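Local coordinates for putative DNA-binding protein (Salmonella choleraesuis, PDB 2HX0) that is of uncertain function but may bind DNA, and holds magnesium at a histidine cluster, at residues Q29-L35 with M108-V114; L125-S131 with L143-R148. The protein carries 2 engineered substitutions. All coordinates share one frame; numbering follows the deposited sequence.

Contact 1: residues Q29-L35 with M108-V114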
loop_
_atom_site.group_PDB
_atom_site.type_symbol
_atom_site.label_atom_id
_atom_site.label_comp_id
_atom_site.label_asym_id
_atom_site.label_seq_id
_atom_site.Cartn_x
_atom_site.Cartn_y
_atom_site.Cartn_z
ATOM N N GLN A 29 -13.228 17.394 5.955
ATOM C CA GLN A 29 -14.101 16.373 5.399
ATOM C C GLN A 29 -13.883 15.025 6.078
ATOM O O GLN A 29 -12.772 14.690 6.499
ATOM C CB GLN A 29 -13.885 16.243 3.886
ATOM C CG GLN A 29 -14.203 17.514 3.096
ATOM C CD GLN A 29 -14.184 17.290 1.595
ATOM O OE1 GLN A 29 -13.230 16.736 1.052
ATOM N NE2 GLN A 29 -15.238 17.728 0.915
ATOM N N GLU A 30 -14.964 14.265 6.196
ATOM C CA GLU A 30 -14.923 12.946 6.813
ATOM C C GLU A 30 -14.638 11.947 5.688
ATOM O O GLU A 30 -15.311 11.947 4.657
ATOM C CB GLU A 30 -16.266 12.674 7.501
ATOM C CG GLU A 30 -16.303 11.461 8.415
ATOM C CD GLU A 30 -16.505 10.178 7.650
ATOM O OE1 GLU A 30 -17.324 10.184 6.708
ATOM O OE2 GLU A 30 -15.859 9.164 7.991
ATOM N N VAL A 31 -13.632 11.102 5.893
ATOM C CA VAL A 31 -13.205 10.145 4.875
ATOM C C VAL A 31 -14.217 9.121 4.372
ATOM O O VAL A 31 -14.392 8.973 3.163
ATOM C CB VAL A 31 -11.930 9.410 5.336
ATOM C CG1 VAL A 31 -11.398 8.519 4.218
ATOM C CG2 VAL A 31 -10.876 10.429 5.722
ATOM N N PHE A 32 -14.869 8.401 5.278
ATOM C CA PHE A 32 -15.846 7.402 4.865
ATOM C C PHE A 32 -16.913 7.983 3.945
ATOM O O PHE A 32 -17.199 7.433 2.877
ATOM C CB PHE A 32 -16.527 6.789 6.086
ATOM C CG PHE A 32 -16.222 5.334 6.288
ATOM C CD1 PHE A 32 -14.949 4.918 6.674
ATOM C CD2 PHE A 32 -17.216 4.376 6.113
ATOM C CE1 PHE A 32 -14.670 3.561 6.887
ATOM C CE2 PHE A 32 -16.952 3.018 6.322
ATOM C CZ PHE A 32 -15.676 2.613 6.711
ATOM N N SER A 33 -17.504 9.099 4.358
ATOM C CA SER A 33 -18.548 9.732 3.568
ATOM C C SER A 33 -18.065 10.197 2.199
ATOM O O SER A 33 -18.783 10.065 1.208
ATOM C CB SER A 33 -19.161 10.908 4.342
ATOM O OG SER A 33 -18.203 11.910 4.627
ATOM N N GLN A 34 -16.852 10.740 2.140
ATOM C CA GLN A 34 -16.304 11.203 0.870
ATOM C C GLN A 34 -15.988 10.042 -0.065
ATOM O O GLN A 34 -16.202 10.141 -1.271
ATOM C CB GLN A 34 -15.042 12.037 1.097
ATOM C CG GLN A 34 -15.317 13.472 1.513
ATOM C CD GLN A 34 -16.193 14.214 0.515
ATOM O OE1 GLN A 34 -15.909 14.244 -0.687
ATOM N NE2 GLN A 34 -17.263 14.824 1.011
ATOM N N LEU A 35 -15.475 8.949 0.488
ATOM C CA LEU A 35 -15.157 7.788 -0.334
ATOM C C LEU A 35 -16.442 7.220 -0.921
ATOM O O LEU A 35 -16.497 6.888 -2.104
ATOM C CB LEU A 35 -14.440 6.713 0.492
ATOM C CG LEU A 35 -12.975 6.987 0.846
ATOM C CD1 LEU A 35 -12.439 5.847 1.708
ATOM C CD2 LEU A 35 -12.151 7.123 -0.427
HETATM N N MSE A 108 -10.855 0.700 9.759
HETATM C CA MSE A 108 -11.314 2.078 9.679
HETATM C C MSE A 108 -12.826 2.187 9.832
HETATM O O MSE A 108 -13.580 1.422 9.233
HETATM C CB MSE A 108 -10.881 2.713 8.356
HETATM C CG MSE A 108 -11.198 4.191 8.268
HETATM SE SE MSE A 108 -10.339 5.016 6.754
HETATM C CE MSE A 108 -11.812 5.001 5.512
HETATM N N MSE A 109 -13.255 3.144 10.648
HETATM C CA MSE A 109 -14.672 3.380 10.898
HETATM C C MSE A 109 -15.028 4.814 10.522
HETATM O O MSE A 109 -14.147 5.646 10.318
HETATM C CB MSE A 109 -14.988 3.182 12.384
HETATM C CG MSE A 109 -14.697 1.800 12.932
HETATM SE SE MSE A 109 -15.821 0.455 12.142
HETATM C CE MSE A 109 -17.511 0.985 12.896
ATOM N N PRO A 110 -16.329 5.118 10.412
ATOM C CA PRO A 110 -16.713 6.488 10.067
ATOM C C PRO A 110 -16.270 7.420 11.197
ATOM O O PRO A 110 -16.365 7.067 12.373
ATOM C CB PRO A 110 -18.232 6.400 9.956
ATOM C CG PRO A 110 -18.453 5.001 9.485
ATOM C CD PRO A 110 -17.492 4.214 10.347
ATOM N N GLY A 111 -15.776 8.601 10.844
ATOM C CA GLY A 111 -15.334 9.536 11.859
ATOM C C GLY A 111 -13.925 10.071 11.675
ATOM O O GLY A 111 -13.472 10.903 12.462
ATOM N N CYS A 112 -13.218 9.596 10.656
ATOM C CA CYS A 112 -11.864 10.079 10.393
ATOM C C CYS A 112 -12.003 11.376 9.607
ATOM O O CYS A 112 -12.623 11.395 8.546
ATOM C CB CYS A 112 -11.085 9.056 9.568
ATOM S SG CYS A 112 -10.807 7.505 10.424
ATOM N N THR A 113 -11.433 12.460 10.122
ATOM C CA THR A 113 -11.538 13.744 9.435
ATOM C C THR A 113 -10.193 14.251 8.929
ATOM O O THR A 113 -9.182 14.169 9.622
ATOM C CB THR A 113 -12.173 14.817 10.345
ATOM O OG1 THR A 113 -11.356 15.018 11.503
ATOM C CG2 THR A 113 -13.563 14.377 10.785
ATOM N N VAL A 114 -10.197 14.772 7.706
ATOM C CA VAL A 114 -8.991 15.294 7.070
ATOM C C VAL A 114 -8.445 16.527 7.785
ATOM O O VAL A 114 -9.198 17.427 8.168
ATOM C CB VAL A 114 -9.280 15.651 5.593
ATOM C CG1 VAL A 114 -8.035 16.218 4.923
ATOM C CG2 VAL A 114 -9.754 14.412 4.856
HETATM O O HOH W 1 -13.690 7.613 8.328
#
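Gln29 and Val31 are joined to the segment 108-114 through their backbones: Val114 N donates to Gln29 O (2.8 Å) and Val31 N to Cys112 O (2.9 Å). These two bonds enclose a single beta bridge between Glu30 and Thr113, and weaker CA-H...O contacts, Thr113 CA to Gln29 O and Glu30 CA to Cys112 O, supplement them.

The polar part of the contact centres on the carboxylate of Glu30. Its CG lies opposite the backbone N (chi1 -169°), and a bend at chi2 turns the group both toward the loop and back over the start of the helix. OE2 takes an almost straight bond from Gly111 N (2.9 Å, 170° at the hydrogen) and another from Phe32 N (3.0 Å), the two donors coming from opposite faces of the carboxylate plane. A water adds a third bond to OE2 and ties it to Met109 O and Cys112 N. OE1 accepts from Ser33 N (2.6 Å), so that with the Phe32 N bond both oxygens cap the helix. The carboxylate is thus fixed at both ends, and the cluster of donors probably favours its charged form.

Apolar packing centres on the Phe32 ring. Pro110 CG sits over one face, off-centre toward the rim, in a CH-pi contact 4.0 Å from the centroid, while Met108 CG lies in plane at the edge. Met108, a selenomethionine, runs past the ring in the opposite direction, and its CE presses tightly on Phe32 CD1 (3.3 Å), then meets Val31 CG1 (3.8 Å) and Leu35 CD1. Leu92 and Leu118 continue this buried layer.

The arrangement is an N-capped helix, 31-42, whose N-cap glutamate also grips the loop between strands 103-108 and 113-124, fastening the helix to the main antiparallel sheet of the PCC domain.

Contact 2: residues L125-S131 with L143-R148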
loop_
_atom_site.group_PDB
_atom_site.type_symbol
_atom_site.label_atom_id
_atom_site.label_comp_id
_atom_site.label_asym_id
_atom_site.label_seq_id
_atom_site.Cartn_x
_atom_site.Cartn_y
_atom_site.Cartn_z
ATOM N N LEU A 125 -12.043 -2.130 -11.119
ATOM C CA LEU A 125 -11.869 -3.284 -12.006
ATOM C C LEU A 125 -13.160 -3.459 -12.809
ATOM O O LEU A 125 -14.089 -4.134 -12.369
ATOM C CB LEU A 125 -11.582 -4.527 -11.158
ATOM C CG LEU A 125 -10.370 -4.353 -10.234
ATOM C CD1 LEU A 125 -10.381 -5.411 -9.139
ATOM C CD2 LEU A 125 -9.097 -4.420 -11.058
ATOM N N PRO A 126 -13.220 -2.865 -14.017
ATOM C CA PRO A 126 -14.402 -2.931 -14.882
ATOM C C PRO A 126 -14.965 -4.299 -15.252
ATOM O O PRO A 126 -16.146 -4.403 -15.575
ATOM C CB PRO A 126 -13.975 -2.133 -16.117
ATOM C CG PRO A 126 -12.925 -1.192 -15.586
ATOM C CD PRO A 126 -12.141 -2.111 -14.680
ATOM N N ALA A 127 -14.146 -5.345 -15.212
ATOM C CA ALA A 127 -14.632 -6.673 -15.573
ATOM C C ALA A 127 -15.200 -7.451 -14.391
ATOM O O ALA A 127 -15.719 -8.560 -14.559
ATOM C CB ALA A 127 -13.510 -7.477 -16.235
ATOM N N LEU A 128 -15.122 -6.870 -13.198
ATOM C CA LEU A 128 -15.604 -7.550 -12.002
ATOM C C LEU A 128 -16.608 -6.737 -11.198
ATOM O O LEU A 128 -16.783 -5.542 -11.416
ATOM C CB LEU A 128 -14.418 -7.882 -11.090
ATOM C CG LEU A 128 -13.261 -8.674 -11.705
ATOM C CD1 LEU A 128 -12.088 -8.684 -10.737
ATOM C CD2 LEU A 128 -13.705 -10.098 -12.021
ATOM N N THR A 129 -17.260 -7.410 -10.258
ATOM C CA THR A 129 -18.209 -6.762 -9.365
ATOM C C THR A 129 -17.987 -7.347 -7.981
ATOM O O THR A 129 -17.948 -8.572 -7.816
ATOM C CB THR A 129 -19.677 -7.018 -9.777
ATOM O OG1 THR A 129 -19.949 -6.368 -11.025
ATOM C CG2 THR A 129 -20.628 -6.468 -8.724
ATOM N N PHE A 130 -17.803 -6.473 -6.996
ATOM C CA PHE A 130 -17.613 -6.905 -5.616
ATOM C C PHE A 130 -18.950 -6.829 -4.894
ATOM O O PHE A 130 -19.759 -5.932 -5.149
ATOM C CB PHE A 130 -16.650 -5.986 -4.850
ATOM C CG PHE A 130 -15.213 -6.059 -5.293
ATOM C CD1 PHE A 130 -14.751 -7.094 -6.102
ATOM C CD2 PHE A 130 -14.311 -5.088 -4.867
ATOM C CE1 PHE A 130 -13.407 -7.161 -6.481
ATOM C CE2 PHE A 130 -12.967 -5.140 -5.235
ATOM C CZ PHE A 130 -12.513 -6.180 -6.046
ATOM N N SER A 131 -19.177 -7.770 -3.988
ATOM C CA SER A 131 -20.385 -7.779 -3.174
ATOM C C SER A 131 -19.988 -8.396 -1.843
ATOM O O SER A 131 -18.888 -8.936 -1.708
ATOM C CB SER A 131 -21.503 -8.599 -3.832
ATOM O OG SER A 131 -21.138 -9.958 -3.990
ATOM N N LEU A 143 -16.102 -10.730 1.190
ATOM C CA LEU A 143 -15.958 -10.340 -0.201
ATOM C C LEU A 143 -16.276 -11.453 -1.192
ATOM O O LEU A 143 -15.740 -12.558 -1.108
ATOM C CB LEU A 143 -14.537 -9.827 -0.454
ATOM C CG LEU A 143 -14.239 -9.388 -1.890
ATOM C CD1 LEU A 143 -15.097 -8.173 -2.251
ATOM C CD2 LEU A 143 -12.761 -9.054 -2.014
ATOM N N HIS A 144 -17.158 -11.141 -2.135
ATOM C CA HIS A 144 -17.549 -12.075 -3.180
ATOM C C HIS A 144 -17.206 -11.379 -4.490
ATOM O O HIS A 144 -17.548 -10.215 -4.685
ATOM C CB HIS A 144 -19.053 -12.365 -3.109
ATOM C CG HIS A 144 -19.553 -13.225 -4.228
ATOM N ND1 HIS A 144 -19.045 -14.480 -4.486
ATOM C CD2 HIS A 144 -20.510 -13.008 -5.161
ATOM C CE1 HIS A 144 -19.666 -14.998 -5.531
ATOM N NE2 HIS A 144 -20.560 -14.126 -5.959
ATOM N N ILE A 145 -16.523 -12.091 -5.381
ATOM C CA ILE A 145 -16.114 -11.528 -6.661
ATOM C C ILE A 145 -16.775 -12.252 -7.822
ATOM O O ILE A 145 -16.656 -13.469 -7.946
ATOM C CB ILE A 145 -14.593 -11.640 -6.837
ATOM C CG1 ILE A 145 -13.885 -11.063 -5.614
ATOM C CG2 ILE A 145 -14.158 -10.901 -8.093
ATOM C CD1 ILE A 145 -13.783 -12.012 -4.429
ATOM N N SER A 146 -17.457 -11.498 -8.678
ATOM C CA SER A 146 -18.124 -12.076 -9.838
ATOM C C SER A 146 -17.895 -11.221 -11.080
ATOM O O SER A 146 -17.390 -10.101 -10.993
ATOM C CB SER A 146 -19.622 -12.206 -9.568
ATOM O OG SER A 146 -20.187 -10.946 -9.277
ATOM N N SER A 147 -18.261 -11.754 -12.242
ATOM C CA SER A 147 -18.097 -11.025 -13.491
ATOM C C SER A 147 -19.056 -9.845 -13.563
ATOM O O SER A 147 -20.194 -9.928 -13.092
ATOM C CB SER A 147 -18.345 -11.953 -14.683
ATOM O OG SER A 147 -18.335 -11.231 -15.905
ATOM N N ARG A 148 -18.593 -8.745 -14.152
ATOM C CA ARG A 148 -19.422 -7.553 -14.303
ATOM C C ARG A 148 -20.566 -7.861 -15.266
ATOM O O ARG A 148 -21.677 -7.360 -15.108
ATOM C CB ARG A 148 -18.593 -6.391 -14.865
ATOM C CG ARG A 148 -19.384 -5.105 -15.118
ATOM C CD ARG A 148 -19.821 -4.456 -13.813
ATOM N NE ARG A 148 -18.666 -4.104 -12.989
ATOM C CZ ARG A 148 -18.048 -2.927 -13.005
ATOM N NH1 ARG A 148 -18.468 -1.947 -13.794
ATOM N NH2 ARG A 148 -16.976 -2.741 -12.242
HETATM O O HOH W 2 -15.264 -11.275 -15.715
HETATM O O HOH W 3 -20.083 -10.042 -6.639
#
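Arg148 curls back over the turn at Leu125-Leu128 because its chain, which leaves the backbone with CG anti to N, bends at both chi2 (69°) and chi3 (60°). This brings the guanidinium edge-on to Leu128 O, which accepts from NE (2.8 Å) and NH2 (2.9 Å) close to the guanidinium plane; NH2 meets the oxygen nearly along the line of its C=O bond. Pro126 O lies over the centre of one guanidinium face, 3.5 Å above the plane. A salt bridge from NH2 to Glu124 further restricts rotation of the group, and a weak bond runs from NE to Thr129 OG1.

The backbones pair antiparallel, with reciprocal bonds between Thr129 and Ser146 and between Ser131 and His144. On the face bearing these four side chains, Ser131 OG lies in plane at the edge of the His144 ring, 3.3 Å from its CD2, and a water joins Thr129 O to the hydroxyls of Ser131 and Ser146.

On the other face, the side chains of Phe130 and Ile145 run alongside each other, Phe130 CE1 4.0 Å from Ile145 CG1. Leu143 CD1 makes an off-centre CH-pi contact 4.2 Å from the Phe130 centroid. Leu128 and Phe130 also pack on Ala22 of a second subunit.

This is a two-stranded antiparallel beta hairpin entered through a type I turn, its apolar face partly covered by the neighbouring subunit.

How the contacts relate
Contact 1 and contact 2 lie on opposite sides of the centre of the chain, their own centres 24 Å apart and their nearest atoms about 12 Å apart. Strand 113-124 leads from one to the other: it follows the loop fastened to the helix and ends just before the turn into the C-terminal hairpin. Neither contact supplies a histidine to the magnesium site of His91, His93 and His107, but both approach these ligands. The side chain of Met108 is about 6 Å from that of His93, that of Met109 about 4 Å from that of His107, and that of Leu143 about 6 Å from that of His91. The Met109 and Leu143 side chains are about 8 Å and about 11 Å from a bound magnesium ion.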